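Local coordinates for protein N-acetylglucosaminidase (Paenibacillus barengoltzii, PDB 6INX) that probably hydrolyses glycosidic bonds at N-acetylglucosamine units of its substrates, as a member of glycoside hydrolase family 18, at residues A[15-20]-A[50-55]; A[21-26]-A[330-335]; A[27-32]-A[151-156]; A[8-13]-A[179-184]. All coordinates share one frame; numbering follows the deposited sequence.

Contact 1. Residues A[15-20]-A[50-55]; sequences HLPELT and LKLLPE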
# COMPACT_ATOMS: atom_id res chain seq x y z
N HIS A 15 -10.23 -31.64 -6.46
CA HIS A 15 -9.67 -31.78 -7.80
C HIS A 15 -8.62 -32.88 -7.91
O HIS A 15 -8.14 -33.14 -9.02
CB HIS A 15 -9.08 -30.45 -8.28
CG HIS A 15 -10.09 -29.37 -8.47
ND1 HIS A 15 -9.80 -28.03 -8.30
CD2 HIS A 15 -11.40 -29.43 -8.80
CE1 HIS A 15 -10.89 -27.32 -8.51
NE2 HIS A 15 -11.88 -28.14 -8.82
N LEU A 16 -8.25 -33.52 -6.81
CA LEU A 16 -7.26 -34.60 -6.86
C LEU A 16 -7.58 -35.68 -7.90
O LEU A 16 -6.67 -36.09 -8.62
CB LEU A 16 -7.03 -35.19 -5.46
CG LEU A 16 -6.26 -34.30 -4.48
CD1 LEU A 16 -6.38 -34.87 -3.06
CD2 LEU A 16 -4.80 -34.16 -4.90
N PRO A 17 -8.82 -36.17 -8.02
CA PRO A 17 -9.09 -37.21 -9.03
C PRO A 17 -8.90 -36.75 -10.47
O PRO A 17 -8.78 -37.59 -11.36
CB PRO A 17 -10.55 -37.61 -8.77
CG PRO A 17 -10.82 -37.17 -7.37
CD PRO A 17 -10.00 -35.93 -7.18
N GLU A 18 -8.88 -35.44 -10.72
CA GLU A 18 -8.68 -34.96 -12.08
C GLU A 18 -7.23 -35.01 -12.53
O GLU A 18 -6.97 -34.85 -13.73
CB GLU A 18 -9.24 -33.54 -12.22
CG GLU A 18 -10.71 -33.44 -11.86
CD GLU A 18 -11.17 -32.01 -11.66
OE1 GLU A 18 -10.44 -31.09 -12.10
OE2 GLU A 18 -12.25 -31.81 -11.07
N LEU A 19 -6.28 -35.23 -11.62
CA LEU A 19 -4.88 -35.27 -11.99
C LEU A 19 -4.59 -36.48 -12.87
O LEU A 19 -4.95 -37.61 -12.52
CB LEU A 19 -4.00 -35.30 -10.74
CG LEU A 19 -3.86 -33.97 -10.00
CD1 LEU A 19 -3.41 -34.21 -8.57
CD2 LEU A 19 -2.88 -33.06 -10.72
N THR A 20 -3.95 -36.25 -14.00
CA THR A 20 -3.55 -37.29 -14.93
C THR A 20 -2.05 -37.54 -14.80
O THR A 20 -1.31 -36.73 -14.25
CB THR A 20 -3.86 -36.88 -16.37
OG1 THR A 20 -3.03 -35.77 -16.74
CG2 THR A 20 -5.33 -36.48 -16.49
N LEU A 50 -7.96 -38.27 0.01
CA LEU A 50 -6.60 -38.53 0.47
C LEU A 50 -6.16 -39.97 0.24
O LEU A 50 -4.96 -40.24 0.23
CB LEU A 50 -6.46 -38.15 1.95
CG LEU A 50 -6.73 -36.68 2.30
CD1 LEU A 50 -6.32 -36.40 3.74
CD2 LEU A 50 -6.03 -35.72 1.34
N LYS A 51 -7.11 -40.89 0.04
CA LYS A 51 -6.75 -42.27 -0.27
C LYS A 51 -6.17 -42.43 -1.67
O LYS A 51 -5.59 -43.48 -1.96
CB LYS A 51 -7.97 -43.19 -0.12
CG LYS A 51 -8.52 -43.29 1.29
CD LYS A 51 -7.43 -43.52 2.31
CE LYS A 51 -7.90 -44.43 3.43
NZ LYS A 51 -9.39 -44.51 3.49
N LEU A 52 -6.30 -41.41 -2.52
CA LEU A 52 -5.74 -41.43 -3.86
C LEU A 52 -4.24 -41.18 -3.89
O LEU A 52 -3.60 -41.42 -4.92
CB LEU A 52 -6.46 -40.39 -4.73
CG LEU A 52 -6.23 -40.38 -6.24
CD1 LEU A 52 -6.52 -41.74 -6.86
CD2 LEU A 52 -7.05 -39.29 -6.91
N LEU A 53 -3.65 -40.72 -2.78
CA LEU A 53 -2.26 -40.27 -2.82
C LEU A 53 -1.25 -41.35 -3.20
O LEU A 53 -0.35 -41.05 -4.00
CB LEU A 53 -1.89 -39.54 -1.52
CG LEU A 53 -2.78 -38.36 -1.14
CD1 LEU A 53 -2.18 -37.66 0.07
CD2 LEU A 53 -2.97 -37.39 -2.31
N PRO A 54 -1.31 -42.58 -2.67
CA PRO A 54 -0.35 -43.60 -3.12
C PRO A 54 -0.31 -43.80 -4.63
O PRO A 54 0.78 -43.98 -5.19
CB PRO A 54 -0.80 -44.86 -2.38
CG PRO A 54 -1.42 -44.33 -1.12
CD PRO A 54 -2.11 -43.06 -1.53
N GLU A 55 -1.46 -43.76 -5.30
CA GLU A 55 -1.47 -43.94 -6.75
C GLU A 55 -0.84 -42.75 -7.45
O GLU A 55 -0.15 -42.91 -8.46
CB GLU A 55 -2.90 -44.17 -7.25
CG GLU A 55 -3.03 -44.16 -8.78
CD GLU A 55 -2.31 -45.33 -9.45
OE1 GLU A 55 -1.13 -45.16 -9.85
OE2 GLU A 55 -2.92 -46.41 -9.60
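Leu52 reaches across to Leu16 and Pro17. Its CB leaves the backbone in the direction of segment 15-20. CG stands anti to the backbone N (chi1 -170°) and carries the chain on the same way. There the side chain forks. CD1 stays farther back, while CD2 makes every close approach of this residue. It lies 3.6 Å from Pro17 CA and 3.6 Å from Leu16 O. It also packs on the beginnings of both side chains, with Leu16 CB and Pro17 CB each 4.3 Å from Leu52 CD2. The methyl group thus rests on the backbone bend between Leu16 and Pro17. Leu16 O takes a hydrogen bond from Leu19 N within its own 3-10 turn, so this carbonyl has a polar partner despite the methyl beside it. A second apolar touch runs deeper, where Leu16 CD1 meets Leu53 CD2 at 4.3 Å. No hydrogen bond crosses the contact. Pro17 is exposed, whereas Leu16 and Leu53 are buried. Both of these leucines lie on Ile32 of strand 29-38, and Leu16 also touches Leu56 of helix 53-59. The contact joins the loop after strand 6-12 to the start of that helix, on the outside of the barrel strands.

Contact 2. Residues A[21-26]-A[330-335]; sequences KEELKK and RTHRLL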
# COMPACT_ATOMS: atom_id res chain seq x y z
N LYS A 21 -1.61 -38.70 -15.31
CA LYS A 21 -0.19 -39.03 -15.24
C LYS A 21 0.66 -37.98 -15.95
O LYS A 21 1.72 -37.58 -15.44
CB LYS A 21 0.07 -40.42 -15.81
CG LYS A 21 1.56 -40.75 -15.93
CD LYS A 21 1.87 -42.17 -15.48
CE LYS A 21 1.58 -43.18 -16.58
NZ LYS A 21 1.87 -44.57 -16.13
N GLU A 22 0.21 -37.52 -17.12
CA GLU A 22 0.98 -36.52 -17.86
C GLU A 22 1.15 -35.23 -17.06
O GLU A 22 2.23 -34.64 -17.05
CB GLU A 22 0.33 -36.23 -19.22
CG GLU A 22 0.63 -34.84 -19.75
CD GLU A 22 0.37 -34.69 -21.24
OE1 GLU A 22 -0.50 -35.41 -21.78
OE2 GLU A 22 1.04 -33.84 -21.88
N GLU A 23 0.09 -34.79 -16.37
CA GLU A 23 0.19 -33.60 -15.53
C GLU A 23 1.08 -33.84 -14.33
O GLU A 23 1.88 -32.98 -13.95
CB GLU A 23 -1.20 -33.16 -15.06
CG GLU A 23 -2.15 -32.73 -16.17
CD GLU A 23 -3.56 -32.50 -15.66
OE1 GLU A 23 -3.97 -33.17 -14.68
OE2 GLU A 23 -4.27 -31.65 -16.23
N LEU A 24 0.95 -35.02 -13.70
CA LEU A 24 1.73 -35.32 -12.51
C LEU A 24 3.22 -35.30 -12.80
O LEU A 24 4.02 -34.90 -11.94
CB LEU A 24 1.31 -36.68 -11.93
CG LEU A 24 -0.10 -36.72 -11.34
CD1 LEU A 24 -0.62 -38.15 -11.20
CD2 LEU A 24 -0.15 -36.01 -10.00
N LYS A 25 3.62 -35.71 -14.01
CA LYS A 25 5.04 -35.74 -14.35
C LYS A 25 5.61 -34.35 -14.56
O LYS A 25 6.84 -34.20 -14.57
CB LYS A 25 5.26 -36.59 -15.60
CG LYS A 25 5.05 -38.08 -15.38
CD LYS A 25 6.38 -38.83 -15.33
CE LYS A 25 6.17 -40.30 -14.97
NZ LYS A 25 7.42 -40.94 -14.47
N LYS A 26 4.76 -33.35 -14.75
CA LYS A 26 5.22 -31.97 -14.92
C LYS A 26 5.40 -31.23 -13.61
O LYS A 26 6.04 -30.17 -13.60
CB LYS A 26 4.24 -31.21 -15.82
CG LYS A 26 4.15 -31.79 -17.23
CD LYS A 26 3.14 -31.08 -18.10
CE LYS A 26 2.98 -31.81 -19.44
NZ LYS A 26 1.85 -31.27 -20.24
N ARG A 330 -8.68 -25.19 -17.19
CA ARG A 330 -8.99 -26.43 -17.88
C ARG A 330 -8.43 -26.47 -19.30
O ARG A 330 -8.55 -27.51 -19.96
CB ARG A 330 -10.50 -26.67 -17.88
CG ARG A 330 -11.13 -26.58 -16.50
CD ARG A 330 -12.56 -27.07 -16.50
NE ARG A 330 -12.69 -28.41 -15.92
CZ ARG A 330 -13.57 -29.32 -16.31
NH1 ARG A 330 -14.42 -29.05 -17.30
NH2 ARG A 330 -13.60 -30.51 -15.72
N THR A 331 -7.84 -25.37 -19.80
CA THR A 331 -7.13 -25.43 -21.07
C THR A 331 -5.78 -26.13 -20.95
O THR A 331 -5.20 -26.48 -21.98
CB THR A 331 -6.91 -24.04 -21.65
OG1 THR A 331 -5.78 -23.43 -21.01
CG2 THR A 331 -8.15 -23.16 -21.49
N HIS A 332 -5.27 -26.31 -19.73
CA HIS A 332 -3.99 -26.95 -19.43
C HIS A 332 -2.78 -26.17 -19.93
O HIS A 332 -1.64 -26.62 -19.73
CB HIS A 332 -3.92 -28.41 -19.91
CG HIS A 332 -5.19 -29.17 -19.69
ND1 HIS A 332 -5.62 -29.56 -18.44
CD2 HIS A 332 -6.13 -29.60 -20.56
CE1 HIS A 332 -6.77 -30.20 -18.55
NE2 HIS A 332 -7.10 -30.24 -19.83
N ARG A 333 -2.98 -24.99 -20.53
CA ARG A 333 -1.88 -24.27 -21.16
C ARG A 333 -0.95 -23.63 -20.13
O ARG A 333 0.25 -23.53 -20.38
CB ARG A 333 -2.43 -23.23 -22.14
CG ARG A 333 -3.46 -23.81 -23.12
CD ARG A 333 -3.54 -23.03 -24.43
NE ARG A 333 -4.09 -21.69 -24.26
CZ ARG A 333 -5.36 -21.35 -24.48
NH1 ARG A 333 -6.24 -22.26 -24.88
NH2 ARG A 333 -5.74 -20.10 -24.29
N LEU A 334 -1.48 -23.19 -18.99
CA LEU A 334 -0.65 -22.44 -18.05
C LEU A 334 0.33 -23.35 -17.33
O LEU A 334 1.50 -22.98 -17.14
CB LEU A 334 -1.53 -21.65 -17.08
CG LEU A 334 -2.42 -20.57 -17.69
CD1 LEU A 334 -3.06 -19.71 -16.59
CD2 LEU A 334 -1.64 -19.70 -18.66
N LEU A 335 -0.11 -24.55 -16.95
CA LEU A 335 0.83 -25.53 -16.39
C LEU A 335 1.88 -25.94 -17.42
O LEU A 335 3.06 -26.07 -17.09
CB LEU A 335 0.08 -26.75 -15.86
CG LEU A 335 0.95 -27.92 -15.41
CD1 LEU A 335 2.02 -27.49 -14.40
CD2 LEU A 335 0.09 -29.02 -14.83
O HOH W 1 -3.92 -29.04 -16.39
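Glu23 and His332 meet with their flat groups well out of parallel. The carboxylate and imidazole planes are 60° apart, and the two side chains approach at a slant. Glu23 extends beyond CG (chi2 172°), which brings its OE2 branch to the histidine. Glu23 OE2 lies 3.3 Å from His332 ND1. One water joins the same two atoms more clearly. It donates to Glu23 OE2 at 2.6 Å and is hydrogen-bonded to His332 ND1 at 2.7 Å, sitting at the edge of the imidazole in its plane. The backbone oxygen of Arg330 lies over one face of that ring, 3.1 Å above the plane and offset toward the rim. The other oxygen of the carboxylate, Glu23 OE1, is held by Tyr326 OH and by Thr20 N. Nearer the Glu23 backbone the contact is apolar: Glu23 CB meets Leu335 CD2 at 4.3 Å. Leu335 continues onto Leu27. At the flank, Lys26 NZ forms a salt bridge with Glu22 OE2 at 3.2 Å and another with Asp336. His332 is the N-cap residue of helix 333-341, so the water links the short helix 21-24 to the start of the last helix of the chain. Partners at both oxygens would restrain the rotation of the buried carboxylate. Its negative charge, and the Arg330 carbonyl over the ring, would probably make a protonated imidazole more stable.

Contact 3. Residues A[27-32]-A[151-156]; sequences LTHINI and HYWLTI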
# COMPACT_ATOMS: atom_id res chain seq x y z
N LEU A 27 4.86 -31.76 -12.52
CA LEU A 27 4.95 -31.13 -11.21
C LEU A 27 6.07 -31.76 -10.39
O LEU A 27 6.35 -32.96 -10.51
CB LEU A 27 3.63 -31.30 -10.46
CG LEU A 27 2.40 -30.68 -11.13
CD1 LEU A 27 1.12 -31.17 -10.48
CD2 LEU A 27 2.49 -29.16 -11.07
N THR A 28 6.71 -30.95 -9.56
CA THR A 28 7.57 -31.48 -8.52
C THR A 28 6.87 -31.57 -7.18
O THR A 28 7.21 -32.44 -6.37
CB THR A 28 8.85 -30.64 -8.37
OG1 THR A 28 8.52 -29.32 -7.90
CG2 THR A 28 9.56 -30.51 -9.71
N HIS A 29 5.87 -30.72 -6.95
CA HIS A 29 5.15 -30.68 -5.68
C HIS A 29 3.68 -30.44 -5.95
O HIS A 29 3.31 -29.71 -6.87
CB HIS A 29 5.64 -29.52 -4.80
CG HIS A 29 7.04 -29.68 -4.30
ND1 HIS A 29 8.14 -29.56 -5.11
CD2 HIS A 29 7.51 -29.96 -3.06
CE1 HIS A 29 9.24 -29.75 -4.40
NE2 HIS A 29 8.88 -30.00 -3.15
N ILE A 30 2.84 -31.04 -5.12
CA ILE A 30 1.43 -30.69 -5.04
C ILE A 30 1.16 -30.23 -3.62
O ILE A 30 1.60 -30.87 -2.66
CB ILE A 30 0.53 -31.89 -5.39
CG1 ILE A 30 0.56 -32.15 -6.90
CG2 ILE A 30 -0.90 -31.65 -4.92
CD1 ILE A 30 -0.11 -33.46 -7.27
N ASN A 31 0.45 -29.10 -3.48
CA ASN A 31 -0.03 -28.60 -2.19
C ASN A 31 -1.53 -28.84 -2.13
O ASN A 31 -2.30 -28.24 -2.89
CB ASN A 31 0.24 -27.10 -2.05
CG ASN A 31 1.70 -26.74 -2.21
OD1 ASN A 31 2.03 -25.75 -2.88
ND2 ASN A 31 2.58 -27.51 -1.59
N ILE A 32 -1.96 -29.73 -1.23
CA ILE A 32 -3.38 -30.08 -1.16
C ILE A 32 -4.11 -29.06 -0.30
O ILE A 32 -3.79 -28.89 0.88
CB ILE A 32 -3.56 -31.49 -0.59
CG1 ILE A 32 -2.87 -32.53 -1.47
CG2 ILE A 32 -5.04 -31.82 -0.49
CD1 ILE A 32 -3.00 -33.94 -0.92
N HIS A 151 12.91 -37.95 4.94
CA HIS A 151 12.70 -36.53 5.19
C HIS A 151 11.21 -36.23 5.11
O HIS A 151 10.51 -36.75 4.24
CB HIS A 151 13.41 -35.72 4.11
CG HIS A 151 13.34 -34.23 4.32
ND1 HIS A 151 13.87 -33.60 5.43
CD2 HIS A 151 12.83 -33.25 3.54
CE1 HIS A 151 13.68 -32.30 5.33
NE2 HIS A 151 13.06 -32.06 4.19
N TYR A 152 10.73 -35.40 6.03
CA TYR A 152 9.40 -34.82 5.92
C TYR A 152 9.58 -33.32 5.73
O TYR A 152 10.52 -32.73 6.27
CB TYR A 152 8.57 -35.10 7.17
CG TYR A 152 8.04 -36.52 7.21
CD1 TYR A 152 7.09 -36.95 6.30
CD2 TYR A 152 8.49 -37.42 8.17
CE1 TYR A 152 6.61 -38.25 6.32
CE2 TYR A 152 8.02 -38.73 8.20
CZ TYR A 152 7.08 -39.13 7.28
OH TYR A 152 6.60 -40.42 7.31
N TRP A 153 8.70 -32.72 4.93
CA TRP A 153 8.82 -31.34 4.48
C TRP A 153 7.98 -30.39 5.33
O TRP A 153 6.90 -30.75 5.81
CB TRP A 153 8.36 -31.21 3.03
CG TRP A 153 9.22 -31.94 2.04
CD1 TRP A 153 9.42 -33.29 1.97
CD2 TRP A 153 9.96 -31.37 0.96
NE1 TRP A 153 10.26 -33.59 0.92
CE2 TRP A 153 10.61 -32.43 0.29
CE3 TRP A 153 10.15 -30.07 0.50
CZ2 TRP A 153 11.43 -32.23 -0.82
CZ3 TRP A 153 10.97 -29.86 -0.60
CH2 TRP A 153 11.59 -30.94 -1.25
N LEU A 154 8.47 -29.16 5.47
CA LEU A 154 7.69 -28.08 6.07
C LEU A 154 7.94 -26.83 5.24
O LEU A 154 9.09 -26.43 5.06
CB LEU A 154 8.09 -27.84 7.53
CG LEU A 154 7.25 -26.79 8.28
CD1 LEU A 154 5.80 -27.26 8.39
CD2 LEU A 154 7.86 -26.52 9.65
N THR A 155 6.87 -26.24 4.72
CA THR A 155 6.95 -25.01 3.95
C THR A 155 5.88 -24.06 4.47
O THR A 155 5.06 -24.44 5.31
CB THR A 155 6.74 -25.26 2.45
OG1 THR A 155 5.40 -25.73 2.23
CG2 THR A 155 7.71 -26.30 1.90
N ILE A 156 5.91 -22.82 3.99
CA ILE A 156 4.84 -21.87 4.25
C ILE A 156 4.47 -21.18 2.95
O ILE A 156 5.25 -21.14 1.99
CB ILE A 156 5.20 -20.79 5.31
CG1 ILE A 156 6.32 -19.87 4.79
CG2 ILE A 156 5.52 -21.44 6.66
CD1 ILE A 156 6.60 -18.67 5.70
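His29 and Trp153 form a T-shaped aromatic pair. Both rings have CG anti to the carbonyl carbon (chi1 -68° for His29, -65° for Trp153), which sends them into the barrel toward each other. The edge of the imidazole points at one face of the indole, with the planes at 76°. The centroids of the His29 ring and the six-membered ring of Trp153 are 4.8 Å apart. His29 NE2 makes the approach, 3.3 Å from Trp153 CZ3 and 3.4 Å from Trp153 CH2. It therefore sits over the far side of the benzo ring, away from the pyrrole nitrogen. The other face of the indole is met by His151, whose CD2 lies 3.6 Å above the plane near the rim. His29 has a second edge-to-face partner in Phe179.

The strands themselves stay apart: His29 CA and Trp153 CA are 10.8 Å from each other. Strands 64-70 and 105-109 stand between 29-38 and 153-159 in the parallel ring of this TIM barrel. The aromatic pair spans the inside at the N-terminal ends of the strands, since each residue is the first of its strand. Leu66 of strand 64-70 also touches Trp153.

Among polar bonds, Thr28 OG1 and His29 ND1 share one of 2.8 Å, lying in the plane of the imidazole, which would limit rotation of the ring about chi2. Thr28 OG1 is also bonded to Val7 N.

Contact 4. Residues A[8-13]-A[179-184]; sequences AGYVSD and FVQLMT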
# COMPACT_ATOMS: atom_id res chain seq x y z
N ALA A 8 5.38 -26.22 -8.35
CA ALA A 8 4.48 -26.62 -7.27
C ALA A 8 3.07 -26.13 -7.57
O ALA A 8 2.86 -24.94 -7.84
CB ALA A 8 4.97 -26.07 -5.93
N GLY A 9 2.12 -27.04 -7.54
CA GLY A 9 0.75 -26.67 -7.82
C GLY A 9 -0.15 -26.85 -6.62
O GLY A 9 -0.16 -27.92 -5.99
N TYR A 10 -0.92 -25.82 -6.27
CA TYR A 10 -2.04 -26.01 -5.36
C TYR A 10 -3.15 -26.77 -6.05
O TYR A 10 -3.54 -26.44 -7.18
CB TYR A 10 -2.55 -24.66 -4.84
CG TYR A 10 -1.70 -24.13 -3.70
CD1 TYR A 10 -1.96 -24.49 -2.38
CD2 TYR A 10 -0.60 -23.31 -3.96
CE1 TYR A 10 -1.16 -24.02 -1.34
CE2 TYR A 10 0.20 -22.85 -2.93
CZ TYR A 10 -0.09 -23.21 -1.62
OH TYR A 10 0.74 -22.74 -0.61
N VAL A 11 -3.61 -27.85 -5.41
CA VAL A 11 -4.71 -28.65 -5.91
C VAL A 11 -5.70 -28.82 -4.78
O VAL A 11 -5.35 -29.36 -3.72
CB VAL A 11 -4.24 -30.03 -6.39
CG1 VAL A 11 -5.41 -30.80 -7.01
CG2 VAL A 11 -3.08 -29.89 -7.38
N SER A 12 -6.93 -28.35 -4.98
CA SER A 12 -7.97 -28.61 -3.98
C SER A 12 -8.20 -30.12 -3.86
O SER A 12 -8.02 -30.88 -4.81
CB SER A 12 -9.27 -27.91 -4.36
OG SER A 12 -9.92 -28.60 -5.41
N ASP A 13 -8.57 -30.55 -2.65
CA ASP A 13 -8.86 -31.97 -2.44
C ASP A 13 -9.90 -32.46 -3.45
O ASP A 13 -9.81 -33.58 -3.95
CB ASP A 13 -9.34 -32.19 -1.00
CG ASP A 13 -10.02 -33.54 -0.80
OD1 ASP A 13 -9.36 -34.58 -0.96
OD2 ASP A 13 -11.23 -33.54 -0.47
N PHE A 179 11.29 -24.54 1.83
CA PHE A 179 11.24 -23.32 1.04
C PHE A 179 10.08 -22.45 1.52
O PHE A 179 9.24 -22.89 2.32
CB PHE A 179 11.18 -23.58 -0.48
CG PHE A 179 10.10 -24.52 -0.92
CD1 PHE A 179 10.40 -25.83 -1.25
CD2 PHE A 179 8.79 -24.09 -1.07
CE1 PHE A 179 9.42 -26.70 -1.69
CE2 PHE A 179 7.80 -24.96 -1.52
CZ PHE A 179 8.12 -26.27 -1.82
N VAL A 180 10.09 -21.20 1.05
CA VAL A 180 9.07 -20.20 1.33
C VAL A 180 8.38 -19.89 0.02
O VAL A 180 9.02 -19.44 -0.94
CB VAL A 180 9.71 -18.92 1.90
CG1 VAL A 180 8.64 -17.84 2.15
CG2 VAL A 180 10.50 -19.23 3.16
N GLN A 181 7.06 -20.10 -0.04
CA GLN A 181 6.29 -19.76 -1.23
C GLN A 181 5.74 -18.35 -1.07
O GLN A 181 4.90 -18.11 -0.20
CB GLN A 181 5.16 -20.76 -1.41
CG GLN A 181 5.64 -22.18 -1.53
CD GLN A 181 4.49 -23.15 -1.50
OE1 GLN A 181 3.85 -23.33 -0.47
NE2 GLN A 181 4.22 -23.77 -2.64
N LEU A 182 6.20 -17.43 -1.91
CA LEU A 182 5.69 -16.07 -1.88
C LEU A 182 4.41 -16.01 -2.70
O LEU A 182 4.42 -16.29 -3.91
CB LEU A 182 6.72 -15.08 -2.41
CG LEU A 182 8.10 -15.09 -1.76
CD1 LEU A 182 8.95 -13.98 -2.37
CD2 LEU A 182 7.95 -14.94 -0.26
N MET A 183 3.32 -15.63 -2.05
CA MET A 183 2.04 -15.53 -2.74
C MET A 183 2.01 -14.22 -3.52
O MET A 183 1.36 -13.24 -3.14
CB MET A 183 0.89 -15.63 -1.74
CG MET A 183 0.68 -17.06 -1.23
SD MET A 183 -0.73 -17.22 -0.12
CE MET A 183 -0.09 -16.29 1.25
N THR A 184 2.76 -14.21 -4.63
CA THR A 184 2.84 -13.04 -5.51
C THR A 184 1.64 -13.00 -6.47
O THR A 184 1.76 -12.96 -7.70
CB THR A 184 4.19 -12.96 -6.23
OG1 THR A 184 4.43 -14.16 -6.97
CG2 THR A 184 5.32 -12.74 -5.23
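Gln181 and Tyr10 meet because both point CG anti to the carbonyl carbon, and because Gln181 is then extended (chi2 172°), which pushes its amide far into the barrel. They come from opposite directions. Where they meet, the amide and the phenol ring are almost parallel, with planes 21° apart. Gln181 OE1 lies 3.2 Å from Tyr10 OH, yet no hydrogen bond joins the two. The Tyr10 hydroxyl is hydrogen-bonded to Asp107 OD2 instead. The amide nitrogen covers the other end of the contact. Gln181 NE2 lies 4.1 Å from Tyr10 CE2 and 4.1 Å from Ala8 CB, between the phenol and the alanine methyl. Its hydrogen bond goes to Asn31 OD1, a bond that would favour this orientation of the amide.

All three touching residues are buried. Ala8, Tyr10 and Gln181 each touch Met322 of strand 320-324, which borders this polar group, and the Tyr10 ring also meets that of Trp324. The Tyr10 hydroxyl is thus bonded to strand 105-109 and the Gln181 amide nitrogen to strand 29-38.

Strands 6-12 and 179-183 are not neighbours. Ala8 CA and Gln181 CA, the nearest pair, are still 9.3 Å apart, and side chains bridge the distance. This is the inner packing of a TIM barrel. Asp107 belongs to the sequence DGVDLDWE, which fits the DxxDxDxE signature of family 18 on the fourth barrel strand. The bond from Tyr10 to Asp107, with Gln181 packed beside it, is consistent with the floor of a family 18 active site.

In the fold
Contacts 3 and 4 lie inside the barrel and contacts 1 and 2 outside it. The centres of contacts 1 and 2 lie about 20 and 18 Å from the centre of the chain, against about 12 and 4 Å for contacts 3 and 4. Contacts 2 and 4 are buried. Contacts 1 and 3 are partly buried, with Pro17 exposed in contact 1. The inner two share neighbouring strands: 6-12 beside 29-38, and 153-159 beside 179-183. Contact 3 is mainly aromatic, while contact 4 mixes amide, phenol and methyl. Contact 1 is purely apolar, while contact 2 combines a water bridge with a leucine. Both touch segment 27-32: Leu19 and Leu24 pack on Ile30.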